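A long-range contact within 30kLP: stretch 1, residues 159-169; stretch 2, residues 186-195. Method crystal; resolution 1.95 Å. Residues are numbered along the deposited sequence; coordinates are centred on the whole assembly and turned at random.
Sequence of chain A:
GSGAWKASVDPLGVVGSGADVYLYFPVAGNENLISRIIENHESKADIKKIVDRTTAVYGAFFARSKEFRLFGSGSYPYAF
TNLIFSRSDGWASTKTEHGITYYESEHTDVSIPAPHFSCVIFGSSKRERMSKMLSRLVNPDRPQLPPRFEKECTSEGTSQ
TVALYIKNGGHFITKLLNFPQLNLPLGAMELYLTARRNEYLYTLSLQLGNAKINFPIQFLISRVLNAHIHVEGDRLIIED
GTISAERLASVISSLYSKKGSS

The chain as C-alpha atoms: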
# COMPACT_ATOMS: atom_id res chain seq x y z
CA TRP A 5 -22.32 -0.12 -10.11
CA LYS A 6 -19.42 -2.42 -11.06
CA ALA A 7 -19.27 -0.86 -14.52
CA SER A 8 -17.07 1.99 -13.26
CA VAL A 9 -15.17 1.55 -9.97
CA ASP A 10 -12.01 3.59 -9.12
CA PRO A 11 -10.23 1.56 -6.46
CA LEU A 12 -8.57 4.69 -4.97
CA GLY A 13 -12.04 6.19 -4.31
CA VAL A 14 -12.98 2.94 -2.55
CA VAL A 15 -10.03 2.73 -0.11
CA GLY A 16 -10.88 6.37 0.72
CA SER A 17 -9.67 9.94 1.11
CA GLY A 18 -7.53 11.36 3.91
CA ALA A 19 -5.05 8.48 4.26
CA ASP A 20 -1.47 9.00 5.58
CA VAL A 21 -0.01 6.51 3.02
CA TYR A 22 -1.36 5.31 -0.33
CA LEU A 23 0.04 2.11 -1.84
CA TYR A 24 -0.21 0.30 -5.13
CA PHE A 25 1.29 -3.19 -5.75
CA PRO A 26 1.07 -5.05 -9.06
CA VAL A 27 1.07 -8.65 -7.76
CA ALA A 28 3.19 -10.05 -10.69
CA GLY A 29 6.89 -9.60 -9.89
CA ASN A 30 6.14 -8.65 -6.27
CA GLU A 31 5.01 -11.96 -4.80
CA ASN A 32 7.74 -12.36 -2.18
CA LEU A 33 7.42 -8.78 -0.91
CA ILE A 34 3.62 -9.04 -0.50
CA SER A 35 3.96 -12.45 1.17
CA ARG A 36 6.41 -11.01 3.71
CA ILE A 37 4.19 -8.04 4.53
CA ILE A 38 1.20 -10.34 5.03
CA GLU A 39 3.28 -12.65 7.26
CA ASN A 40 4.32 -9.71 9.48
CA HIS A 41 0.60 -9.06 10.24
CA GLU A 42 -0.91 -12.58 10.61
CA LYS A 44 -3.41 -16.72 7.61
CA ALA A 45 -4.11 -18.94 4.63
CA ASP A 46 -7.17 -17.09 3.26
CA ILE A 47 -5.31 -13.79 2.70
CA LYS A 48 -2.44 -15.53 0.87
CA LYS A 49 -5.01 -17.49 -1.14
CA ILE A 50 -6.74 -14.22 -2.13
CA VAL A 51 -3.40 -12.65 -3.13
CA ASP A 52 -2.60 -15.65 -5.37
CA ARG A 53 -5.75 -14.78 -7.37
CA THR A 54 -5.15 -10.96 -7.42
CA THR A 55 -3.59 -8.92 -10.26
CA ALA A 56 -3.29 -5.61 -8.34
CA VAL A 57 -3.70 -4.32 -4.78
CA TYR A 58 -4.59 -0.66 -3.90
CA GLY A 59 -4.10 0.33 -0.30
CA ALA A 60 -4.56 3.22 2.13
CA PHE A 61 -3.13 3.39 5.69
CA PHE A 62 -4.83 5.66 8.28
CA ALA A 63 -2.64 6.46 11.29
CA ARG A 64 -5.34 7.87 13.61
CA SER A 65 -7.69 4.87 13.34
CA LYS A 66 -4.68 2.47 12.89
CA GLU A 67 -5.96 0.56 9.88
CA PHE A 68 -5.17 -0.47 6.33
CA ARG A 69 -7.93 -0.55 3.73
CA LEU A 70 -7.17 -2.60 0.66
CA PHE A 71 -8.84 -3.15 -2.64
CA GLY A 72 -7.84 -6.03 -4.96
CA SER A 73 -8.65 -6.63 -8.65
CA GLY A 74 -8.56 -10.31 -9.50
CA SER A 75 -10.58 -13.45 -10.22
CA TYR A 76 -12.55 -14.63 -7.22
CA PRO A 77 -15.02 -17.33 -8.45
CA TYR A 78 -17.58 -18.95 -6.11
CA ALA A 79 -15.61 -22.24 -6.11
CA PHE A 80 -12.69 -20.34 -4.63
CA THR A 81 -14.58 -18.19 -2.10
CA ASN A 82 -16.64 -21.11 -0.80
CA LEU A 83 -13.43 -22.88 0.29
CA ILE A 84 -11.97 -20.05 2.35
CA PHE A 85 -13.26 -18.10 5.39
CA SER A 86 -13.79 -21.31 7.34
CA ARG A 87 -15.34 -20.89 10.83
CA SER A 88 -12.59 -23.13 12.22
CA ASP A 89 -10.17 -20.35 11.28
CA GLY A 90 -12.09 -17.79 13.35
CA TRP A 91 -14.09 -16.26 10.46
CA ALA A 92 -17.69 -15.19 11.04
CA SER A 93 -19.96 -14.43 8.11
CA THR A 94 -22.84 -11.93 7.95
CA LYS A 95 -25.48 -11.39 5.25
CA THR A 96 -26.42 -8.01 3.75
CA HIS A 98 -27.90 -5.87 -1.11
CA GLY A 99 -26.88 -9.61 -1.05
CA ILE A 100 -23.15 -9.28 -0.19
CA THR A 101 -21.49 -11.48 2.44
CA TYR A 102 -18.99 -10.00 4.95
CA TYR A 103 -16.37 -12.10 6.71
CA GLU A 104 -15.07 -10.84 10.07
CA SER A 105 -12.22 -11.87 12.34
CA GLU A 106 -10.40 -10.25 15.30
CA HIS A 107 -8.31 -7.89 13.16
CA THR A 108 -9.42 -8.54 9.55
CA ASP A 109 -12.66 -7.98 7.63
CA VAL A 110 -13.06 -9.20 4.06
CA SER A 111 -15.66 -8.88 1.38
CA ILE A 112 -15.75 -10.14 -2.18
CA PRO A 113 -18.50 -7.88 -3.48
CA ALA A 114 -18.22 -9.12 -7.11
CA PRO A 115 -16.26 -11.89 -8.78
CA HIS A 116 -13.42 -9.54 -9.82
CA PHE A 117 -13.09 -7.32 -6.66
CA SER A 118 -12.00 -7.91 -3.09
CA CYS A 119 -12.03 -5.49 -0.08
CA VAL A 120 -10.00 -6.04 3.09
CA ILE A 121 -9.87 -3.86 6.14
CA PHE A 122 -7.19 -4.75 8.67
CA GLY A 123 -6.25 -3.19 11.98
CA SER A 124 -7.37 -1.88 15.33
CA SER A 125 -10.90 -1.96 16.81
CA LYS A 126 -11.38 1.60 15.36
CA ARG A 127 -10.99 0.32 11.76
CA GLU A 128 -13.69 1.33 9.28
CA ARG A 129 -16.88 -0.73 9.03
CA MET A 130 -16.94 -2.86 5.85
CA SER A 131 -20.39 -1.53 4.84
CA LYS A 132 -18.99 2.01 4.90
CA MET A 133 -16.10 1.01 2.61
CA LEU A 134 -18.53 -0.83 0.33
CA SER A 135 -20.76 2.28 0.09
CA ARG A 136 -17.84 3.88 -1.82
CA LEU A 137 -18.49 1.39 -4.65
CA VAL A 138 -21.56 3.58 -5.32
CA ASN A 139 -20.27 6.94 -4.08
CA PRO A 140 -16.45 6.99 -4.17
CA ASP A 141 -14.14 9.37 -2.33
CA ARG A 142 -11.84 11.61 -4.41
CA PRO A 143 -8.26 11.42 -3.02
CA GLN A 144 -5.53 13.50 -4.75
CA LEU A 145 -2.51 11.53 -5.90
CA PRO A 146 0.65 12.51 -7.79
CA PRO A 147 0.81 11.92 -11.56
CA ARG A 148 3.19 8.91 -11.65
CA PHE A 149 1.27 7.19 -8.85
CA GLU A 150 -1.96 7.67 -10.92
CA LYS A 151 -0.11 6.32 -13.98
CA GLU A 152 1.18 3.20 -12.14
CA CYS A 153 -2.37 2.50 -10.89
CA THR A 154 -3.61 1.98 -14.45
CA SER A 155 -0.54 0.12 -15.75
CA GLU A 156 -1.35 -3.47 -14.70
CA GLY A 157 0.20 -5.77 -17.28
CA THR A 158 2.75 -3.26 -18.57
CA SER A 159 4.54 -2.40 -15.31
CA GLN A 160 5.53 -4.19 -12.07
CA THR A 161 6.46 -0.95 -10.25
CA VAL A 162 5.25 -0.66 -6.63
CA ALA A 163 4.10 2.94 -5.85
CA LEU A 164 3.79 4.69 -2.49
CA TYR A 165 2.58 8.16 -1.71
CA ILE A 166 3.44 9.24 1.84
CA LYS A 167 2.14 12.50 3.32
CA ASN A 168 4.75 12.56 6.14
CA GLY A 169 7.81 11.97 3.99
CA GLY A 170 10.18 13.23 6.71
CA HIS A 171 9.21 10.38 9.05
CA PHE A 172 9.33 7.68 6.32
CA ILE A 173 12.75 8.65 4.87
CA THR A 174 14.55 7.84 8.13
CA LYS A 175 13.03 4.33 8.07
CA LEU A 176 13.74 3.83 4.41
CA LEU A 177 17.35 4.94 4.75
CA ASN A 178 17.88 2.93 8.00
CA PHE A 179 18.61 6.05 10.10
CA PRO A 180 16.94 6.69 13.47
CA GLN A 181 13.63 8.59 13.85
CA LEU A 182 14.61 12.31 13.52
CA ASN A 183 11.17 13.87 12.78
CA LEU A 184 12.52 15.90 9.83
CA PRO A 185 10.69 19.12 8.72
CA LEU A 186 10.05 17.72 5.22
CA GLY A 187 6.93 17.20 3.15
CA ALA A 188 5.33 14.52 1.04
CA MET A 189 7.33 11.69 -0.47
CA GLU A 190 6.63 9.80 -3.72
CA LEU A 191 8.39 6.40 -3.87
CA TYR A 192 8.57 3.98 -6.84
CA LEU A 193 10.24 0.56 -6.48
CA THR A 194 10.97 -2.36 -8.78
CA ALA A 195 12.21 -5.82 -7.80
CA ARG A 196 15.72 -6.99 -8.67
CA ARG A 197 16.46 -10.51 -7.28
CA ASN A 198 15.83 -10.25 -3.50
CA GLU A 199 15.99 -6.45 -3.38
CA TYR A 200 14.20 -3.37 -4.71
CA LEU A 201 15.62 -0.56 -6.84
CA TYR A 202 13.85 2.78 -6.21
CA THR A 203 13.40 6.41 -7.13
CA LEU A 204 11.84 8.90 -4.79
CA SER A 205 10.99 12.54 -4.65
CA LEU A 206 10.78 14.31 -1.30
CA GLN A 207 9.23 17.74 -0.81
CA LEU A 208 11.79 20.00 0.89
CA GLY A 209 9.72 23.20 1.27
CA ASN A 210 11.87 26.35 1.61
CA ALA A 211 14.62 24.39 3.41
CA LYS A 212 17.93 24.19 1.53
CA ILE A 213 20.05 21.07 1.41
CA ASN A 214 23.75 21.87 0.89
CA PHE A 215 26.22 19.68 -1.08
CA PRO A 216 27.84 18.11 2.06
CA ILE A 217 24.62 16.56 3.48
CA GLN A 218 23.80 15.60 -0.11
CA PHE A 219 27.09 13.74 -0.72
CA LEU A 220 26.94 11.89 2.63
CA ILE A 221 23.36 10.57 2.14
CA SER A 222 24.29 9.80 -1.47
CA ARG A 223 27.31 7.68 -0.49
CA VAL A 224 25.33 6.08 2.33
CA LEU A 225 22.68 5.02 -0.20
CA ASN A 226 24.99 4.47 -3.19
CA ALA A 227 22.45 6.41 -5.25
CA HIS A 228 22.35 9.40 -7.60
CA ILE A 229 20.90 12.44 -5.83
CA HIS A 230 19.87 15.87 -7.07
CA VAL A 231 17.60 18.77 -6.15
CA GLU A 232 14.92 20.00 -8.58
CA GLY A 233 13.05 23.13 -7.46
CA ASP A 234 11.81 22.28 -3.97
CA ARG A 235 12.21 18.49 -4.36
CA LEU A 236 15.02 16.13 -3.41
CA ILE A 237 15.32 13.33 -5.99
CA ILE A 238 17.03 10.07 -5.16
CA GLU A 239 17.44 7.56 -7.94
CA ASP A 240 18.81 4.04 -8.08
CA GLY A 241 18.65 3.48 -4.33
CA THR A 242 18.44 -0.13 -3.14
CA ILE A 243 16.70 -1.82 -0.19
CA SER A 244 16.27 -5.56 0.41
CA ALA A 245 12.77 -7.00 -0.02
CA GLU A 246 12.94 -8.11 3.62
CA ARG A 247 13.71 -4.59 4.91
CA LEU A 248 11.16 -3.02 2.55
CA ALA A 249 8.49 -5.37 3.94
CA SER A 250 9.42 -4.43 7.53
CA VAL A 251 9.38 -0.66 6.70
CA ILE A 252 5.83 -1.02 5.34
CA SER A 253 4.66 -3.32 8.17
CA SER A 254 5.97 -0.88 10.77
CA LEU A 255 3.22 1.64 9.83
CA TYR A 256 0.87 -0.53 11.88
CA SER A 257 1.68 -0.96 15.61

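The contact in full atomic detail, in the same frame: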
# COMPACT_ATOMS: atom_id res chain seq x y z
N SER A 159 3.53 -2.73 -16.32
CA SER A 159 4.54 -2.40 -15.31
C SER A 159 4.38 -3.24 -14.03
O SER A 159 3.25 -3.65 -13.66
CB SER A 159 4.50 -0.89 -15.00
OG SER A 159 5.48 -0.52 -14.03
N GLN A 160 5.51 -3.50 -13.37
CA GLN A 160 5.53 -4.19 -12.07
C GLN A 160 6.06 -3.27 -10.95
O GLN A 160 6.46 -3.72 -9.88
CB GLN A 160 6.37 -5.46 -12.18
CG GLN A 160 5.93 -6.31 -13.41
CD GLN A 160 6.47 -7.71 -13.39
OE1 GLN A 160 7.55 -7.96 -12.84
NE2 GLN A 160 5.72 -8.64 -13.98
N THR A 161 6.02 -1.97 -11.21
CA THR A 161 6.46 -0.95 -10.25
C THR A 161 5.45 -0.84 -9.10
O THR A 161 4.26 -0.68 -9.33
CB THR A 161 6.65 0.40 -10.94
OG1 THR A 161 7.67 0.27 -11.94
CG2 THR A 161 7.10 1.48 -9.97
N VAL A 162 5.97 -0.91 -7.88
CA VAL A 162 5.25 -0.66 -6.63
C VAL A 162 5.30 0.86 -6.39
O VAL A 162 6.36 1.47 -6.54
CB VAL A 162 5.93 -1.41 -5.46
CG1 VAL A 162 5.28 -1.06 -4.07
CG2 VAL A 162 5.91 -2.92 -5.70
N ALA A 163 4.16 1.47 -6.06
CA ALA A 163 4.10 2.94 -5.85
C ALA A 163 3.64 3.27 -4.43
O ALA A 163 2.68 2.67 -3.93
CB ALA A 163 3.15 3.59 -6.91
N LEU A 164 4.29 4.24 -3.77
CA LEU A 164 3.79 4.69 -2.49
C LEU A 164 3.70 6.20 -2.52
O LEU A 164 4.56 6.86 -3.13
CB LEU A 164 4.70 4.27 -1.32
CG LEU A 164 4.49 2.82 -0.80
CD1 LEU A 164 5.38 1.89 -1.57
CD2 LEU A 164 4.80 2.77 0.69
N TYR A 165 2.65 6.73 -1.91
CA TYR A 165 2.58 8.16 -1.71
C TYR A 165 2.43 8.42 -0.21
O TYR A 165 1.46 7.94 0.41
CB TYR A 165 1.40 8.74 -2.47
CG TYR A 165 1.28 10.26 -2.26
CD1 TYR A 165 2.35 11.08 -2.58
CD2 TYR A 165 0.10 10.85 -1.77
CE1 TYR A 165 2.28 12.45 -2.41
CE2 TYR A 165 0.03 12.26 -1.63
CZ TYR A 165 1.14 13.03 -1.96
OH TYR A 165 1.16 14.42 -1.83
N ILE A 166 3.34 9.20 0.36
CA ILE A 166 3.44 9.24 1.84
C ILE A 166 3.37 10.70 2.24
O ILE A 166 4.25 11.47 1.84
CB ILE A 166 4.77 8.60 2.30
CG1 ILE A 166 4.84 7.14 1.81
CG2 ILE A 166 5.00 8.76 3.87
CD1 ILE A 166 6.21 6.78 1.17
N LYS A 167 2.32 11.10 2.97
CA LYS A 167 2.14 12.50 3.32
C LYS A 167 3.27 12.98 4.23
O LYS A 167 3.77 14.08 4.05
CB LYS A 167 0.75 12.75 3.95
CG LYS A 167 -0.40 12.32 3.00
CD LYS A 167 -1.76 12.96 3.29
CE LYS A 167 -2.77 12.63 2.13
NZ LYS A 167 -4.22 12.43 2.57
N ASN A 168 3.69 12.15 5.20
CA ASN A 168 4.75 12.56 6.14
C ASN A 168 6.08 11.95 5.69
O ASN A 168 6.56 10.92 6.22
CB ASN A 168 4.42 12.17 7.60
CG ASN A 168 5.39 12.79 8.60
OD1 ASN A 168 6.49 13.22 8.23
ND2 ASN A 168 4.99 12.83 9.87
N GLY A 169 6.65 12.55 4.66
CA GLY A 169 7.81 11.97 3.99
C GLY A 169 9.04 12.05 4.87
O GLY A 169 9.91 11.16 4.79
N LEU A 186 10.20 17.89 6.66
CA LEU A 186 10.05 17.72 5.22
C LEU A 186 8.61 17.31 4.86
O LEU A 186 7.81 16.95 5.73
CB LEU A 186 11.06 16.69 4.70
CG LEU A 186 12.54 16.83 5.04
CD1 LEU A 186 13.22 15.47 5.16
CD2 LEU A 186 13.27 17.69 4.01
N GLY A 187 8.29 17.35 3.58
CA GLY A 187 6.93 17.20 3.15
C GLY A 187 6.66 15.80 2.63
O GLY A 187 7.24 14.81 3.10
N ALA A 188 5.80 15.75 1.63
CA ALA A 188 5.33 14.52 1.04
C ALA A 188 6.44 13.81 0.27
O ALA A 188 7.34 14.46 -0.28
CB ALA A 188 4.15 14.84 0.14
N MET A 189 6.38 12.48 0.25
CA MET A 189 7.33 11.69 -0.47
C MET A 189 6.58 10.84 -1.49
O MET A 189 5.57 10.21 -1.15
CB MET A 189 8.13 10.76 0.46
CG MET A 189 9.00 9.70 -0.29
SD MET A 189 9.80 8.41 0.76
CE MET A 189 10.83 9.45 1.74
N GLU A 190 7.09 10.79 -2.72
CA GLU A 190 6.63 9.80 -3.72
C GLU A 190 7.74 8.75 -3.80
O GLU A 190 8.91 9.11 -3.86
CB GLU A 190 6.55 10.45 -5.10
CG GLU A 190 5.49 11.49 -5.28
CD GLU A 190 5.56 12.08 -6.69
OE1 GLU A 190 5.51 11.32 -7.66
OE2 GLU A 190 5.64 13.31 -6.82
N LEU A 191 7.39 7.47 -3.85
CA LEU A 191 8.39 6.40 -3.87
C LEU A 191 7.97 5.34 -4.85
O LEU A 191 6.84 4.81 -4.74
CB LEU A 191 8.52 5.80 -2.46
CG LEU A 191 9.39 4.57 -2.24
CD1 LEU A 191 10.86 4.93 -2.57
CD2 LEU A 191 9.24 4.08 -0.80
N TYR A 192 8.87 4.97 -5.76
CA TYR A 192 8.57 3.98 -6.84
C TYR A 192 9.67 2.93 -6.83
O TYR A 192 10.85 3.31 -6.91
CB TYR A 192 8.47 4.69 -8.21
CG TYR A 192 7.47 5.83 -8.14
CD1 TYR A 192 6.09 5.57 -8.19
CD2 TYR A 192 7.89 7.15 -7.98
CE1 TYR A 192 5.15 6.63 -8.08
CE2 TYR A 192 6.94 8.22 -7.87
CZ TYR A 192 5.58 7.92 -7.92
OH TYR A 192 4.64 8.95 -7.80
N LEU A 193 9.28 1.66 -6.68
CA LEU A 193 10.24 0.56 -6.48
C LEU A 193 10.03 -0.54 -7.50
O LEU A 193 8.90 -0.79 -7.93
CB LEU A 193 10.14 -0.03 -5.06
CG LEU A 193 10.01 0.95 -3.88
CD1 LEU A 193 8.56 1.10 -3.39
CD2 LEU A 193 10.92 0.59 -2.68
N THR A 194 11.12 -1.24 -7.86
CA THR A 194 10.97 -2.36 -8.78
C THR A 194 11.95 -3.48 -8.35
O THR A 194 13.07 -3.21 -7.92
CB THR A 194 11.16 -1.89 -10.26
OG1 THR A 194 10.64 -2.88 -11.16
CG2 THR A 194 12.61 -1.64 -10.57
N ALA A 195 11.47 -4.71 -8.39
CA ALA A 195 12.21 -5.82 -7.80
C ALA A 195 13.40 -6.15 -8.68
O ALA A 195 13.28 -6.16 -9.91
CB ALA A 195 11.32 -7.02 -7.66
O HOH W 1 8.58 -5.12 -9.14
O HOH W 2 3.51 8.63 -5.10

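The two stretches form an antiparallel pair of neighbouring β-strands, joined by a regular ladder of backbone hydrogen bonds and packed on one face by apolar side chains. The N-to-C directions of strands 162-166 and 189-195 differ by 166°, their axes approach to 4.8 Å, and the contact buries 769 Å² summed over both sides.

Six backbone hydrogen bonds, in three reciprocal pairs, define the register. Val 162 N to Leu 193 O and Leu 193 N to Val 162 O both measure 2.9 Å; Leu 164 N to Leu 191 O is 2.8 Å and Leu 191 N to Leu 164 O is 3.0 Å; Ile 166 N to Met 189 O is 2.9 Å and Met 189 N to Ile 166 O is 2.8 Å. Their N-H...O angles, from 154° for Val 162 N to Leu 193 O up to 169° for Met 189 N to Ile 166 O, indicate well-directed bonds. Between these pairs lie the non-hydrogen-bonded positions, Ala 163 with Tyr 192 and Tyr 165 with Glu 190, where CA-H groups can approach carbonyls, as in Tyr 192 CA to Val 162 O at 3.4 Å.

The alternation of a strand sends Val 162, Leu 164, Ile 166, Met 189, Leu 191 and Leu 193 to one face. All six are buried, and their apolar chains suit a buried site. Leu 164 CD1 meets Leu 193 CD1 at 3.7 Å, a diagonal contact that links adjacent rungs, while Val 162 CG1 lies 4.0 Å from the same Leu 193 CD1. Further along, Ile 166 CD1 packs 4.0 Å from Met 189 SD.

The other face is more polar. The small Ala 163 lies beside the Tyr 192 ring, with CB 3.8 Å from CD1. Tyr 192 OH donates a 2.5 Å hydrogen bond to Glu 190 OE1, giving the carboxylate a partner within its own strand. A water donates to both Leu 164 O (2.8 Å) and Tyr 192 OH (2.9 Å), bridging the strands. Tyr 165, with chi1 in t, reaches toward the loop residue just before the partner strand, bringing its OH to 3.6 Å from Ala 188 CB.

At one end, a second water bridges Gln 160 O (2.6 Å) and Ala 195 N (3.0 Å). At the other, Gly 169 N makes a weak hydrogen bond to Gly 187 O, 2.8 Å long but bent to 126°. Glycine fits this tight approach: an ideal CB on Gly 169 would lie 2.3 Å from Gly 187 O and 2.9 Å from Met 189 CB, both clashes.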